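Local coordinates for giardin subunit alpha-1 (Giardia intestinalis, PDB 4EVF), which binds calcium and, in a calcium-dependent way, phospholipids such as phosphatidylserine, and is an annexin involved in attachment of the parasite to the intestinal mucosa, at residues Leu138-Trp143 / Ile175-Thr180; Met248-Thr252 / Leu288-Trp292; Ala32-Ile38 / Leu70-Arg74. All coordinates share one frame; numbering follows the deposited sequence.

Contact 1: residues Leu138-Trp143 / Ile175-Thr180; sequences LLMEKW and IDFFGT
I175 and K142 give up the most surface to each other's segments, with L139 next, and together they illustrate how two helices can meet through a backbone surface as much as through side chains. The axes of 138-143 and 175-180 come within 8.5 Å and run in the same general direction, 34° apart. I175 offers both of its branches: CD1 meets L138 CD1 at 3.7 Å, while CG2 touches both the backbone N of L139 and K142 CE, 3.9 Å from the latter. K142 is the knob of the contact, seated among I175, D176, G179 and T180. Its chain leaves with CG anti to the backbone N and then bends at chi2 (126°) and again at chi3, so that CG runs over the carbonyl of G179, CD rests on the methyl of T180 and CE turns back to the carbonyl of I175. K142 NZ ends 4.0 Å from D176 OD1, near its opposite charge but beyond salt-bridge range. L139 works on the inner side, its CD1 pressed against the backbone 3.4 Å from G179 N, just where that N-H bonds to the carbonyl of I175 one helical turn back. G179 brings only main chain to this face, and its CA is 5.0 Å from that of W143. A water lies within bonding distance of both K142 O and G179 O. The W143 indole, which also makes a cation-pi contact with R148, brings CZ3 to 3.4 Å from F178 O, and the guanidinium of R148 bonds to the same carbonyl. With 138-143 in the predicted second annexin repeat and 175-180 in the third, this is inter-repeat helix packing within the all-helical annexin fold.

Contact 2: residues Met248-Thr252 / Leu288-Trp292; sequences MRRIT and LRTLW
T252 and W292 are brought together by their first torsions: the hydroxyl of T252 lies anti to its own carbonyl carbon (chi1 -47°), leaving CG2 anti to the backbone N, and the indole of W292 likewise has CG anti to the carbonyl carbon (chi1 -73°). NE1 of W292 thereby donates to T252 OG1 over 3.0 Å, bent to 149° at the hydrogen, with the oxygen at the ring edge and tilted slightly from its plane. The same hydroxyl spends its proton on the M248 carbonyl, 2.5 Å from OG1 to O, and that oxygen also takes the backbone N-H of T252. A buried indole N-H is thus satisfied by a threonine that is itself held to the preceding helical turn, which fixes the rotation of the hydroxyl. Both segments fall in the predicted fourth annexin repeat, where the axes of 248-252 and 288-292, on helices 245-255 and 284-292, run in nearly the same direction 11.8 Å apart; at that separation the contact is made by side chains. M248 does much of this, folding at chi2 and chi3 so that CE comes 3.5 Å from W292 NE1, with CG 3.7 Å from L288 CD1. T252 CG2 meets L291 CD1 at 3.6 Å. I251 reaches the benzo part of the indole, CG1 to CZ2 4.2 Å. I235 of helix 227-240 touches M248, I251 and W292, and F280 packs on M248 and L288.

Contact 3: residues Ala32-Ile38 / Leu70-Arg74; sequences AESREKI and LFSDR
R35, near the start of helix 32-46, and F71, in the loop after helix 62-70, bring the two backbones closest, their CA atoms 6.0 Å apart. The R35 side chain bends at chi3 (-40°), which lets NE of R35 donate to L70 O over 2.6 Å, with an angle of 142° at the hydrogen. The carbonyl oxygen is tilted from the guanidinium plane. A32 CA lies over one face of that plane and L70 CD2 over the opposite one, both toward the rim, while a water at its edge accepts from NH2. The aliphatic part of R35 lies against the F71 ring, CG to CE1 3.7 Å, and guanidinium and ring stand almost perpendicular.

Farther along, R74 answers two acids of the helix in a salt-bridge network. E36 OE2 lies at the guanidinium edge, 3.3 Å from R74 NH1, and a second water links NH1, the backbone N of R74 and that same oxygen. E33 is held by charge alone, its OE2 being 3.5 Å from R74 NH2 and well out of the plane. A32 CB packs on R74 CD at 3.8 Å. E36 OE2 also approaches D73 OD1 to 4.0 Å, a like-charge pair bridged by a water that donates to both oxygens. R74 NE forms a salt bridge with D106 outside the two segments, and D73, the N-cap of helix 74-87, bonds through OD2 to the backbone N of H75.

Helix 4-16 covers I38 and F71, helix 50-57 packs on F71, and A27 of helix 20-28 touches R35, L70 and F71, while D73 and R74, leading into helix 74-87, remain partly exposed.

In the fold
Taken together, the three contacts show chemistry following depth. Contact 2, wholly buried, its centre about 11 Å from that of the chain, is apolar packing round one internal hydrogen bond between side chains. Contacts 1 and 3, their centres about 17 Å from it and on opposite sides, are partly buried: the first pairs hydrophobic side chains with a lysine lying over backbone, the second adds a salt-bridge network and several bridging waters. Contact 1 joins helices of different predicted repeats and contact 2 helices of one predicted repeat, whereas contact 3 sets a helix against an interhelical link. Contacts 2 and 3 meet directly, L291 CD2 packing 3.5 Å from L70 CD1; contact 1 touches neither.

Contact 1: residues Leu138-Trp143 / Ile175-Thr180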
ATOM      1  N   LEU A 138       0.068  -7.160 -17.745  1.00 17.08           N
ATOM      2  CA  LEU A 138       0.875  -6.260 -18.564  1.00 19.95           C
ATOM      3  C   LEU A 138       1.051  -4.898 -17.888  1.00 17.97           C
ATOM      4  O   LEU A 138       2.138  -4.309 -17.929  1.00 21.64           O
ATOM      5  CB  LEU A 138       0.242  -6.093 -19.948  1.00 21.09           C
ATOM      6  CG  LEU A 138       0.141  -7.334 -20.846  1.00 21.09           C
ATOM      7  CD1 LEU A 138      -0.581  -7.001 -22.131  1.00 24.27           C
ATOM      8  CD2 LEU A 138       1.527  -7.890 -21.143  1.00 24.41           C
ATOM      9  N   LEU A 139      -0.016  -4.391 -17.277  1.00 18.68           N
ATOM     10  CA  LEU A 139       0.080  -3.138 -16.528  1.00 20.28           C
ATOM     11  C   LEU A 139       1.001  -3.274 -15.326  1.00 19.72           C
ATOM     12  O   LEU A 139       1.787  -2.366 -15.052  1.00 21.48           O
ATOM     13  CB  LEU A 139      -1.298  -2.614 -16.103  1.00 17.18           C
ATOM     14  CG  LEU A 139      -1.327  -1.274 -15.346  1.00 17.26           C
ATOM     15  CD1 LEU A 139      -0.684  -0.130 -16.127  1.00 16.79           C
ATOM     16  CD2 LEU A 139      -2.772  -0.915 -14.989  1.00 16.91           C
ATOM     17  N   MET A 140       0.916  -4.392 -14.605  1.00 18.36           N
ATOM     18  CA  MET A 140       1.769  -4.568 -13.425  1.00 21.78           C
ATOM     19  C   MET A 140       3.246  -4.657 -13.794  1.00 19.08           C
ATOM     20  O   MET A 140       4.109  -4.122 -13.087  1.00 19.75           O
ATOM     21  CB  MET A 140       1.347  -5.774 -12.575  1.00 16.44           C
ATOM     22  CG  MET A 140       0.117  -5.480 -11.716  1.00 19.89           C
ATOM     23  SD  MET A 140      -0.206  -6.781 -10.503  1.00 24.03           S
ATOM     24  CE  MET A 140      -1.843  -6.301  -9.926  1.00 16.26           C
ATOM     25  N   GLU A 141       3.532  -5.308 -14.911  1.00 20.63           N
ATOM     26  CA  GLU A 141       4.905  -5.382 -15.411  1.00 24.48           C
ATOM     27  C   GLU A 141       5.468  -3.984 -15.671  1.00 23.68           C
ATOM     28  O   GLU A 141       6.582  -3.659 -15.259  1.00 23.66           O
ATOM     29  CB  GLU A 141       4.964  -6.194 -16.703  1.00 24.34           C
ATOM     30  CG  GLU A 141       6.377  -6.366 -17.224  1.00 28.07           C
ATOM     31  CD  GLU A 141       6.442  -7.237 -18.453  1.00 28.69           C
ATOM     32  OE1 GLU A 141       5.446  -7.305 -19.199  1.00 28.91           O
ATOM     33  OE2 GLU A 141       7.499  -7.858 -18.671  1.00 32.79           O
ATOM     34  N   LYS A 142       4.690  -3.163 -16.359  1.00 19.50           N
ATOM     35  CA  LYS A 142       5.127  -1.810 -16.695  1.00 25.33           C
ATOM     36  C   LYS A 142       5.151  -0.910 -15.455  1.00 24.26           C
ATOM     37  O   LYS A 142       6.001  -0.037 -15.315  1.00 24.47           O
ATOM     38  CB  LYS A 142       4.208  -1.227 -17.765  1.00 24.85           C
ATOM     39  CG  LYS A 142       4.667   0.099 -18.338  1.00 30.74           C
ATOM     40  CD  LYS A 142       4.759   0.023 -19.850  1.00 30.71           C
ATOM     41  CE  LYS A 142       3.485  -0.539 -20.433  1.00 25.96           C
ATOM     42  NZ  LYS A 142       3.629  -0.781 -21.893  1.00 29.25           N
ATOM     43  N   TRP A 143       4.214  -1.141 -14.544  1.00 20.60           N
ATOM     44  CA  TRP A 143       4.189  -0.416 -13.282  1.00 19.75           C
ATOM     45  C   TRP A 143       5.475  -0.624 -12.491  1.00 20.74           C
ATOM     46  O   TRP A 143       6.061   0.332 -11.969  1.00 18.01           O
ATOM     47  CB  TRP A 143       3.005  -0.869 -12.435  1.00 19.84           C
ATOM     48  CG  TRP A 143       2.693   0.055 -11.315  1.00 17.12           C
ATOM     49  CD1 TRP A 143       3.229   0.041 -10.058  1.00 16.19           C
ATOM     50  CD2 TRP A 143       1.752   1.127 -11.342  1.00 13.13           C
ATOM     51  NE1 TRP A 143       2.678   1.049  -9.304  1.00 16.94           N
ATOM     52  CE2 TRP A 143       1.765   1.728 -10.070  1.00 17.62           C
ATOM     53  CE3 TRP A 143       0.905   1.647 -12.328  1.00 18.53           C
ATOM     54  CZ2 TRP A 143       0.952   2.827  -9.751  1.00 15.01           C
ATOM     55  CZ3 TRP A 143       0.099   2.729 -12.010  1.00 15.64           C
ATOM     56  CH2 TRP A 143       0.129   3.306 -10.733  1.00 16.21           C
ATOM     57  N   ILE A 175      -2.689   0.433 -21.326  1.00 18.31           N
ATOM     58  CA  ILE A 175      -1.653  -0.176 -20.503  1.00 19.41           C
ATOM     59  C   ILE A 175      -0.439   0.749 -20.432  1.00 22.06           C
ATOM     60  O   ILE A 175       0.136   0.973 -19.368  1.00 19.51           O
ATOM     61  CB  ILE A 175      -1.261  -1.561 -21.051  1.00 19.95           C
ATOM     62  CG1 ILE A 175      -2.432  -2.542 -20.897  1.00 19.14           C
ATOM     63  CG2 ILE A 175      -0.043  -2.104 -20.342  1.00 23.59           C
ATOM     64  CD1 ILE A 175      -2.315  -3.780 -21.773  1.00 24.54           C
ATOM     65  N   ASP A 176      -0.060   1.289 -21.579  1.00 21.18           N
ATOM     66  CA  ASP A 176       1.068   2.204 -21.648  1.00 24.07           C
ATOM     67  C   ASP A 176       0.748   3.506 -20.919  1.00 21.23           C
ATOM     68  O   ASP A 176       1.586   4.038 -20.211  1.00 18.24           O
ATOM     69  CB  ASP A 176       1.424   2.489 -23.108  1.00 23.46           C
ATOM     70  CG  ASP A 176       2.538   3.492 -23.237  1.00 26.14           C
ATOM     71  OD1 ASP A 176       3.710   3.074 -23.130  1.00 30.05           O
ATOM     72  OD2 ASP A 176       2.242   4.693 -23.428  1.00 30.75           O
ATOM     73  N   PHE A 177      -0.468   4.019 -21.084  1.00 18.43           N
ATOM     74  CA  PHE A 177      -0.832   5.265 -20.420  1.00 20.47           C
ATOM     75  C   PHE A 177      -0.790   5.156 -18.896  1.00 20.86           C
ATOM     76  O   PHE A 177      -0.100   5.916 -18.226  1.00 16.26           O
ATOM     77  CB  PHE A 177      -2.217   5.757 -20.852  1.00 19.61           C
ATOM     78  CG  PHE A 177      -2.671   6.976 -20.106  1.00 19.70           C
ATOM     79  CD1 PHE A 177      -3.397   6.854 -18.928  1.00 18.69           C
ATOM     80  CD2 PHE A 177      -2.335   8.246 -20.557  1.00 17.57           C
ATOM     81  CE1 PHE A 177      -3.799   7.978 -18.231  1.00 21.44           C
ATOM     82  CE2 PHE A 177      -2.746   9.360 -19.877  1.00 17.74           C
ATOM     83  CZ  PHE A 177      -3.468   9.239 -18.710  1.00 17.79           C
ATOM     84  N   PHE A 178      -1.544   4.213 -18.341  1.00 20.39           N
ATOM     85  CA  PHE A 178      -1.561   4.051 -16.894  1.00 19.95           C
ATOM     86  C   PHE A 178      -0.199   3.604 -16.345  1.00 17.17           C
ATOM     87  O   PHE A 178       0.168   3.959 -15.227  1.00 16.07           O
ATOM     88  CB  PHE A 178      -2.707   3.121 -16.466  1.00 16.50           C
ATOM     89  CG  PHE A 178      -4.052   3.776 -16.550  1.00 16.02           C
ATOM     90  CD1 PHE A 178      -4.511   4.560 -15.506  1.00 18.76           C
ATOM     91  CD2 PHE A 178      -4.838   3.645 -17.683  1.00 15.75           C
ATOM     92  CE1 PHE A 178      -5.741   5.191 -15.580  1.00 20.09           C
ATOM     93  CE2 PHE A 178      -6.055   4.277 -17.771  1.00 17.89           C
ATOM     94  CZ  PHE A 178      -6.516   5.046 -16.714  1.00 20.81           C
ATOM     95  N   GLY A 179       0.560   2.861 -17.146  1.00 18.65           N
ATOM     96  CA  GLY A 179       1.871   2.403 -16.720  1.00 17.05           C
ATOM     97  C   GLY A 179       3.011   3.415 -16.777  1.00 21.23           C
ATOM     98  O   GLY A 179       4.055   3.197 -16.147  1.00 21.40           O
ATOM     99  N   THR A 180       2.832   4.521 -17.507  1.00 20.72           N
ATOM    100  CA  THR A 180       3.931   5.482 -17.696  1.00 22.46           C
ATOM    101  C   THR A 180       3.598   6.958 -17.441  1.00 24.12           C
ATOM    102  O   THR A 180       4.496   7.813 -17.433  1.00 21.74           O
ATOM    103  CB  THR A 180       4.558   5.378 -19.123  1.00 24.43           C
ATOM    104  OG1 THR A 180       3.591   5.749 -20.111  1.00 19.04           O
ATOM    105  CG2 THR A 180       5.066   3.963 -19.414  1.00 25.34           C
TER
HETATM  106  O   HOH W   1       6.653   2.447 -15.465  1.00 25.46           O

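Contact 2: residues Met248-Thr252 / Leu288-Trp292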
ATOM      1  N   MET A 248      -5.001  -5.252   6.116  1.00 17.86           N
ATOM      2  CA  MET A 248      -4.745  -4.127   7.001  1.00 19.21           C
ATOM      3  C   MET A 248      -3.321  -4.191   7.530  1.00 19.43           C
ATOM      4  O   MET A 248      -2.675  -3.155   7.701  1.00 17.07           O
ATOM      5  CB  MET A 248      -5.774  -4.036   8.133  1.00 18.10           C
ATOM      6  CG  MET A 248      -7.110  -3.433   7.677  1.00 17.07           C
ATOM      7  SD  MET A 248      -6.962  -1.888   6.745  1.00 19.11           S
ATOM      8  CE  MET A 248      -6.571  -0.760   8.091  1.00 20.39           C
ATOM      9  N   ARG A 249      -2.826  -5.401   7.745  1.00 15.04           N
ATOM     10  CA  ARG A 249      -1.465  -5.575   8.243  1.00 20.30           C
ATOM     11  C   ARG A 249      -0.439  -5.219   7.166  1.00 22.04           C
ATOM     12  O   ARG A 249       0.573  -4.568   7.446  1.00 19.87           O
ATOM     13  CB  ARG A 249      -1.233  -7.004   8.737  1.00 20.27           C
ATOM     14  CG  ARG A 249       0.213  -7.242   9.141  1.00 23.86           C
ATOM     15  CD  ARG A 249       0.711  -8.607   8.692  1.00 23.04           C
ATOM     16  NE  ARG A 249       2.174  -8.667   8.659  1.00 24.82           N
ATOM     17  CZ  ARG A 249       2.870  -9.781   8.461  1.00 24.15           C
ATOM     18  NH1 ARG A 249       2.240 -10.932   8.301  1.00 30.26           N
ATOM     19  NH2 ARG A 249       4.197  -9.745   8.441  1.00 27.16           N
ATOM     20  N   ARG A 250      -0.702  -5.649   5.935  1.00 21.11           N
ATOM     21  CA  ARG A 250       0.178  -5.290   4.833  1.00 21.15           C
ATOM     22  C   ARG A 250       0.280  -3.776   4.691  1.00 20.00           C
ATOM     23  O   ARG A 250       1.360  -3.222   4.850  1.00 19.88           O
ATOM     24  CB  ARG A 250      -0.258  -5.948   3.521  1.00 17.01           C
ATOM     25  CG  ARG A 250      -0.052  -7.470   3.518  1.00 18.41           C
ATOM     26  CD  ARG A 250      -0.277  -8.055   2.128  1.00 19.39           C
ATOM     27  NE  ARG A 250      -1.639  -7.822   1.644  1.00 20.31           N
ATOM     28  CZ  ARG A 250      -2.626  -8.717   1.712  1.00 20.51           C
ATOM     29  NH1 ARG A 250      -2.407  -9.915   2.236  1.00 19.74           N
ATOM     30  NH2 ARG A 250      -3.831  -8.415   1.237  1.00 17.48           N
ATOM     31  N   ILE A 251      -0.835  -3.101   4.434  1.00 14.91           N
ATOM     32  CA  ILE A 251      -0.763  -1.674   4.118  1.00 20.17           C
ATOM     33  C   ILE A 251      -0.432  -0.786   5.320  1.00 21.45           C
ATOM     34  O   ILE A 251       0.255   0.232   5.178  1.00 21.43           O
ATOM     35  CB  ILE A 251      -2.025  -1.156   3.369  1.00 22.01           C
ATOM     36  CG1 ILE A 251      -3.207  -0.944   4.314  1.00 22.67           C
ATOM     37  CG2 ILE A 251      -2.425  -2.105   2.239  1.00 20.20           C
ATOM     38  CD1 ILE A 251      -4.504  -0.646   3.558  1.00 22.72           C
ATOM     39  N   THR A 252      -0.892  -1.168   6.509  1.00 19.81           N
ATOM     40  CA  THR A 252      -0.553  -0.390   7.702  1.00 18.39           C
ATOM     41  C   THR A 252       0.929  -0.557   8.059  1.00 20.10           C
ATOM     42  O   THR A 252       1.621   0.424   8.329  1.00 21.23           O
ATOM     43  CB  THR A 252      -1.449  -0.744   8.899  1.00 17.33           C
ATOM     44  OG1 THR A 252      -2.819  -0.764   8.475  1.00 16.13           O
ATOM     45  CG2 THR A 252      -1.292   0.278  10.011  1.00 16.63           C
ATOM     46  N   LEU A 288      -5.596  -0.536  14.914  1.00 20.79           N
ATOM     47  CA  LEU A 288      -5.694   0.143  13.624  1.00 20.24           C
ATOM     48  C   LEU A 288      -6.089   1.616  13.763  1.00 22.01           C
ATOM     49  O   LEU A 288      -5.462   2.490  13.150  1.00 19.13           O
ATOM     50  CB  LEU A 288      -6.647  -0.597  12.667  1.00 16.65           C
ATOM     51  CG  LEU A 288      -6.273  -2.001  12.181  1.00 23.66           C
ATOM     52  CD1 LEU A 288      -7.371  -2.561  11.245  1.00 20.65           C
ATOM     53  CD2 LEU A 288      -4.895  -2.025  11.492  1.00 18.84           C
ATOM     54  N   ARG A 289      -7.096   1.896  14.576  1.00 19.81           N
ATOM     55  CA  ARG A 289      -7.527   3.260  14.789  1.00 23.52           C
ATOM     56  C   ARG A 289      -6.394   4.134  15.370  1.00 22.77           C
ATOM     57  O   ARG A 289      -6.291   5.260  15.053  1.00 27.19           O
ATOM     58  CB  ARG A 289      -8.792   3.379  15.643  1.00 22.34           C
ATOM     59  CG  ARG A 289     -10.092   2.955  14.982  1.00 32.66           C
ATOM     60  CD  ARG A 289     -11.268   3.050  15.932  1.00 29.14           C
ATOM     61  NE  ARG A 289     -11.809   4.377  15.885  1.00 33.43           N
ATOM     62  CZ  ARG A 289     -12.924   4.777  16.460  1.00 33.06           C
ATOM     63  NH1 ARG A 289     -13.668   3.950  17.123  1.00 29.25           N
ATOM     64  NH2 ARG A 289     -13.304   6.012  16.331  1.00 36.13           N
ATOM     65  N   THR A 290      -5.567   3.587  16.218  1.00 22.82           N
ATOM     66  CA  THR A 290      -4.413   4.318  16.739  1.00 25.80           C
ATOM     67  C   THR A 290      -3.448   4.670  15.599  1.00 20.89           C
ATOM     68  O   THR A 290      -3.074   5.836  15.410  1.00 23.91           O
ATOM     69  CB  THR A 290      -3.666   3.505  17.810  1.00 24.83           C
ATOM     70  OG1 THR A 290      -4.568   3.149  18.865  1.00 28.25           O
ATOM     71  CG2 THR A 290      -2.513   4.317  18.389  1.00 25.51           C
ATOM     72  N   LEU A 291      -3.060   3.657  14.833  1.00 20.72           N
ATOM     73  CA  LEU A 291      -2.082   3.833  13.759  1.00 21.08           C
ATOM     74  C   LEU A 291      -2.557   4.777  12.662  1.00 24.24           C
ATOM     75  O   LEU A 291      -1.746   5.510  12.093  1.00 22.52           O
ATOM     76  CB  LEU A 291      -1.652   2.486  13.173  1.00 20.85           C
ATOM     77  CG  LEU A 291      -0.939   1.530  14.140  1.00 20.69           C
ATOM     78  CD1 LEU A 291      -0.924   0.098  13.614  1.00 20.05           C
ATOM     79  CD2 LEU A 291       0.490   2.021  14.428  1.00 25.70           C
ATOM     80  N   TRP A 292      -3.861   4.772  12.374  1.00 20.68           N
ATOM     81  CA  TRP A 292      -4.415   5.596  11.302  1.00 19.32           C
ATOM     82  C   TRP A 292      -4.896   6.954  11.803  1.00 21.84           C
ATOM     83  O   TRP A 292      -5.342   7.790  11.027  1.00 24.19           O
ATOM     84  CB  TRP A 292      -5.514   4.852  10.534  1.00 19.81           C
ATOM     85  CG  TRP A 292      -4.954   3.793   9.656  1.00 18.36           C
ATOM     86  CD1 TRP A 292      -4.907   2.449   9.908  1.00 15.97           C
ATOM     87  CD2 TRP A 292      -4.307   3.989   8.393  1.00 19.05           C
ATOM     88  NE1 TRP A 292      -4.285   1.799   8.869  1.00 17.71           N
ATOM     89  CE2 TRP A 292      -3.918   2.720   7.922  1.00 16.26           C
ATOM     90  CE3 TRP A 292      -4.043   5.117   7.602  1.00 22.07           C
ATOM     91  CZ2 TRP A 292      -3.264   2.544   6.704  1.00 20.97           C
ATOM     92  CZ3 TRP A 292      -3.394   4.939   6.388  1.00 20.96           C
ATOM     93  CH2 TRP A 292      -3.010   3.662   5.954  1.00 22.06           C
TER

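Contact 3: residues Ala32-Ile38 / Leu70-Arg74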
ATOM      1  N   ALA A  32       8.449   5.974   9.237  1.00 20.15           N
ATOM      2  CA  ALA A  32       9.168   4.718   9.072  1.00 20.16           C
ATOM      3  C   ALA A  32      10.660   4.924   9.349  1.00 22.08           C
ATOM      4  O   ALA A  32      11.275   4.134  10.059  1.00 20.03           O
ATOM      5  CB  ALA A  32       8.950   4.163   7.684  1.00 19.74           C
ATOM      6  N   GLU A  33      11.219   5.997   8.791  1.00 21.84           N
ATOM      7  CA  GLU A  33      12.620   6.359   9.000  1.00 20.73           C
ATOM      8  C   GLU A  33      12.912   6.607  10.474  1.00 21.28           C
ATOM      9  O   GLU A  33      13.945   6.167  10.989  1.00 22.79           O
ATOM     10  CB  GLU A  33      12.976   7.615   8.187  1.00 21.87           C
ATOM     11  CG  GLU A  33      12.949   7.416   6.665  1.00 25.94           C
ATOM     12  CD  GLU A  33      11.553   7.525   6.034  1.00 32.25           C
ATOM     13  OE1 GLU A  33      10.536   7.681   6.754  1.00 26.54           O
ATOM     14  OE2 GLU A  33      11.479   7.460   4.787  1.00 40.68           O
ATOM     15  N   SER A  34      12.008   7.312  11.154  1.00 21.83           N
ATOM     16  CA  SER A  34      12.180   7.590  12.583  1.00 22.21           C
ATOM     17  C   SER A  34      12.106   6.305  13.399  1.00 21.63           C
ATOM     18  O   SER A  34      12.887   6.095  14.320  1.00 17.10           O
ATOM     19  CB  SER A  34      11.136   8.586  13.098  1.00 22.56           C
ATOM     20  OG  SER A  34      11.329   9.895  12.581  1.00 25.28           O
ATOM     21  N   ARG A  35      11.157   5.437  13.068  1.00 19.18           N
ATOM     22  CA  ARG A  35      11.095   4.154  13.750  1.00 19.00           C
ATOM     23  C   ARG A  35      12.344   3.290  13.542  1.00 20.01           C
ATOM     24  O   ARG A  35      12.696   2.486  14.417  1.00 18.87           O
ATOM     25  CB  ARG A  35       9.817   3.395  13.383  1.00 22.27           C
ATOM     26  CG  ARG A  35       8.575   4.076  13.925  1.00 16.07           C
ATOM     27  CD  ARG A  35       7.339   3.225  13.669  1.00 18.65           C
ATOM     28  NE  ARG A  35       7.390   2.624  12.342  1.00 26.85           N
ATOM     29  CZ  ARG A  35       6.637   3.014  11.327  1.00 21.07           C
ATOM     30  NH1 ARG A  35       5.767   3.998  11.496  1.00 22.00           N
ATOM     31  NH2 ARG A  35       6.747   2.417  10.157  1.00 23.61           N
ATOM     32  N   GLU A  36      13.017   3.455  12.405  1.00 19.79           N
ATOM     33  CA  GLU A  36      14.319   2.788  12.194  1.00 19.61           C
ATOM     34  C   GLU A  36      15.379   3.272  13.198  1.00 19.98           C
ATOM     35  O   GLU A  36      16.130   2.470  13.755  1.00 20.43           O
ATOM     36  CB  GLU A  36      14.823   2.985  10.766  1.00 20.70           C
ATOM     37  CG  GLU A  36      13.904   2.411   9.682  1.00 22.53           C
ATOM     38  CD  GLU A  36      14.502   2.541   8.286  1.00 27.23           C
ATOM     39  OE1 GLU A  36      15.160   3.571   8.007  1.00 30.91           O
ATOM     40  OE2 GLU A  36      14.336   1.601   7.480  1.00 28.47           O
ATOM     41  N   LYS A  37      15.448   4.586  13.404  1.00 20.41           N
ATOM     42  CA  LYS A  37      16.336   5.166  14.416  1.00 20.68           C
ATOM     43  C   LYS A  37      16.021   4.592  15.791  1.00 19.45           C
ATOM     44  O   LYS A  37      16.923   4.181  16.530  1.00 20.51           O
ATOM     45  CB  LYS A  37      16.198   6.692  14.467  1.00 20.35           C
ATOM     46  CG  LYS A  37      16.766   7.420  13.269  1.00 27.55           C
ATOM     47  CD  LYS A  37      16.887   8.930  13.529  1.00 26.18           C
ATOM     48  CE  LYS A  37      15.528   9.622  13.542  1.00 28.79           C
ATOM     49  NZ  LYS A  37      15.629  11.115  13.676  1.00 25.33           N
ATOM     50  N   ILE A  38      14.735   4.561  16.132  1.00 18.58           N
ATOM     51  CA  ILE A  38      14.298   4.062  17.428  1.00 18.40           C
ATOM     52  C   ILE A  38      14.698   2.600  17.624  1.00 18.15           C
ATOM     53  O   ILE A  38      15.170   2.213  18.695  1.00 17.73           O
ATOM     54  CB  ILE A  38      12.763   4.214  17.599  1.00 20.18           C
ATOM     55  CG1 ILE A  38      12.368   5.698  17.561  1.00 20.06           C
ATOM     56  CG2 ILE A  38      12.306   3.544  18.890  1.00 20.41           C
ATOM     57  CD1 ILE A  38      10.860   5.951  17.437  1.00 21.97           C
ATOM     58  N   LEU A  70       6.168  -2.680  11.908  1.00 16.18           N
ATOM     59  CA  LEU A  70       6.390  -1.246  12.116  1.00 20.96           C
ATOM     60  C   LEU A  70       7.784  -0.923  12.646  1.00 20.79           C
ATOM     61  O   LEU A  70       8.261   0.212  12.513  1.00 19.45           O
ATOM     62  CB  LEU A  70       5.317  -0.656  13.030  1.00 22.40           C
ATOM     63  CG  LEU A  70       3.914  -0.657  12.404  1.00 18.95           C
ATOM     64  CD1 LEU A  70       2.830  -0.462  13.471  1.00 23.46           C
ATOM     65  CD2 LEU A  70       3.800   0.398  11.306  1.00 20.84           C
ATOM     66  N   PHE A  71       8.435  -1.917  13.244  1.00 17.61           N
ATOM     67  CA  PHE A  71       9.790  -1.710  13.774  1.00 17.91           C
ATOM     68  C   PHE A  71      10.819  -2.572  13.050  1.00 19.21           C
ATOM     69  O   PHE A  71      11.975  -2.745  13.497  1.00 18.44           O
ATOM     70  CB  PHE A  71       9.805  -1.864  15.295  1.00 17.23           C
ATOM     71  CG  PHE A  71       9.087  -0.745  15.999  1.00 18.55           C
ATOM     72  CD1 PHE A  71       9.623   0.535  15.994  1.00 20.20           C
ATOM     73  CD2 PHE A  71       7.850  -0.947  16.598  1.00 19.71           C
ATOM     74  CE1 PHE A  71       8.964   1.582  16.614  1.00 19.83           C
ATOM     75  CE2 PHE A  71       7.188   0.094  17.218  1.00 20.30           C
ATOM     76  CZ  PHE A  71       7.737   1.357  17.228  1.00 18.91           C
ATOM     77  N   SER A  72      10.392  -3.072  11.893  1.00 16.86           N
ATOM     78  CA  SER A  72      11.258  -3.815  10.994  1.00 19.41           C
ATOM     79  C   SER A  72      11.627  -2.973   9.777  1.00 18.32           C
ATOM     80  O   SER A  72      11.172  -1.840   9.646  1.00 21.33           O
ATOM     81  CB  SER A  72      10.570  -5.105  10.557  1.00 18.45           C
ATOM     82  OG  SER A  72      10.331  -5.921  11.688  1.00 21.49           O
ATOM     83  N   ASP A  73      12.459  -3.530   8.903  1.00 19.34           N
ATOM     84  CA  ASP A  73      12.813  -2.870   7.648  1.00 21.26           C
ATOM     85  C   ASP A  73      11.663  -3.025   6.663  1.00 19.03           C
ATOM     86  O   ASP A  73      11.308  -4.148   6.286  1.00 18.15           O
ATOM     87  CB  ASP A  73      14.094  -3.454   7.050  1.00 19.13           C
ATOM     88  CG  ASP A  73      14.631  -2.615   5.901  1.00 22.22           C
ATOM     89  OD1 ASP A  73      15.674  -1.938   6.056  1.00 31.21           O
ATOM     90  OD2 ASP A  73      14.002  -2.625   4.832  1.00 24.39           O
ATOM     91  N   ARG A  74      11.083  -1.899   6.265  1.00 18.80           N
ATOM     92  CA  ARG A  74       9.868  -1.896   5.451  1.00 17.73           C
ATOM     93  C   ARG A  74      10.074  -2.472   4.053  1.00 21.71           C
ATOM     94  O   ARG A  74       9.109  -2.840   3.393  1.00 20.36           O
ATOM     95  CB  ARG A  74       9.286  -0.486   5.355  1.00 17.78           C
ATOM     96  CG  ARG A  74      10.118   0.493   4.516  1.00 23.61           C
ATOM     97  CD  ARG A  74       9.611   1.929   4.685  1.00 22.58           C
ATOM     98  NE  ARG A  74      10.422   2.889   3.936  1.00 26.03           N
ATOM     99  CZ  ARG A  74      11.573   3.384   4.375  1.00 28.89           C
ATOM    100  NH1 ARG A  74      12.037   3.003   5.557  1.00 24.43           N
ATOM    101  NH2 ARG A  74      12.259   4.256   3.641  1.00 28.48           N
TER
HETATM  102  O   HOH W   2      10.695   1.466   9.877  1.00 20.88           O
HETATM  103  O   HOH W   3       8.550   0.155   9.125  1.00 29.88           O
HETATM  104  O   HOH W   4      11.670   0.897   7.331  1.00 23.17           O
HETATM  105  O   HOH W   5      15.594  -0.739   8.478  1.00 29.22           O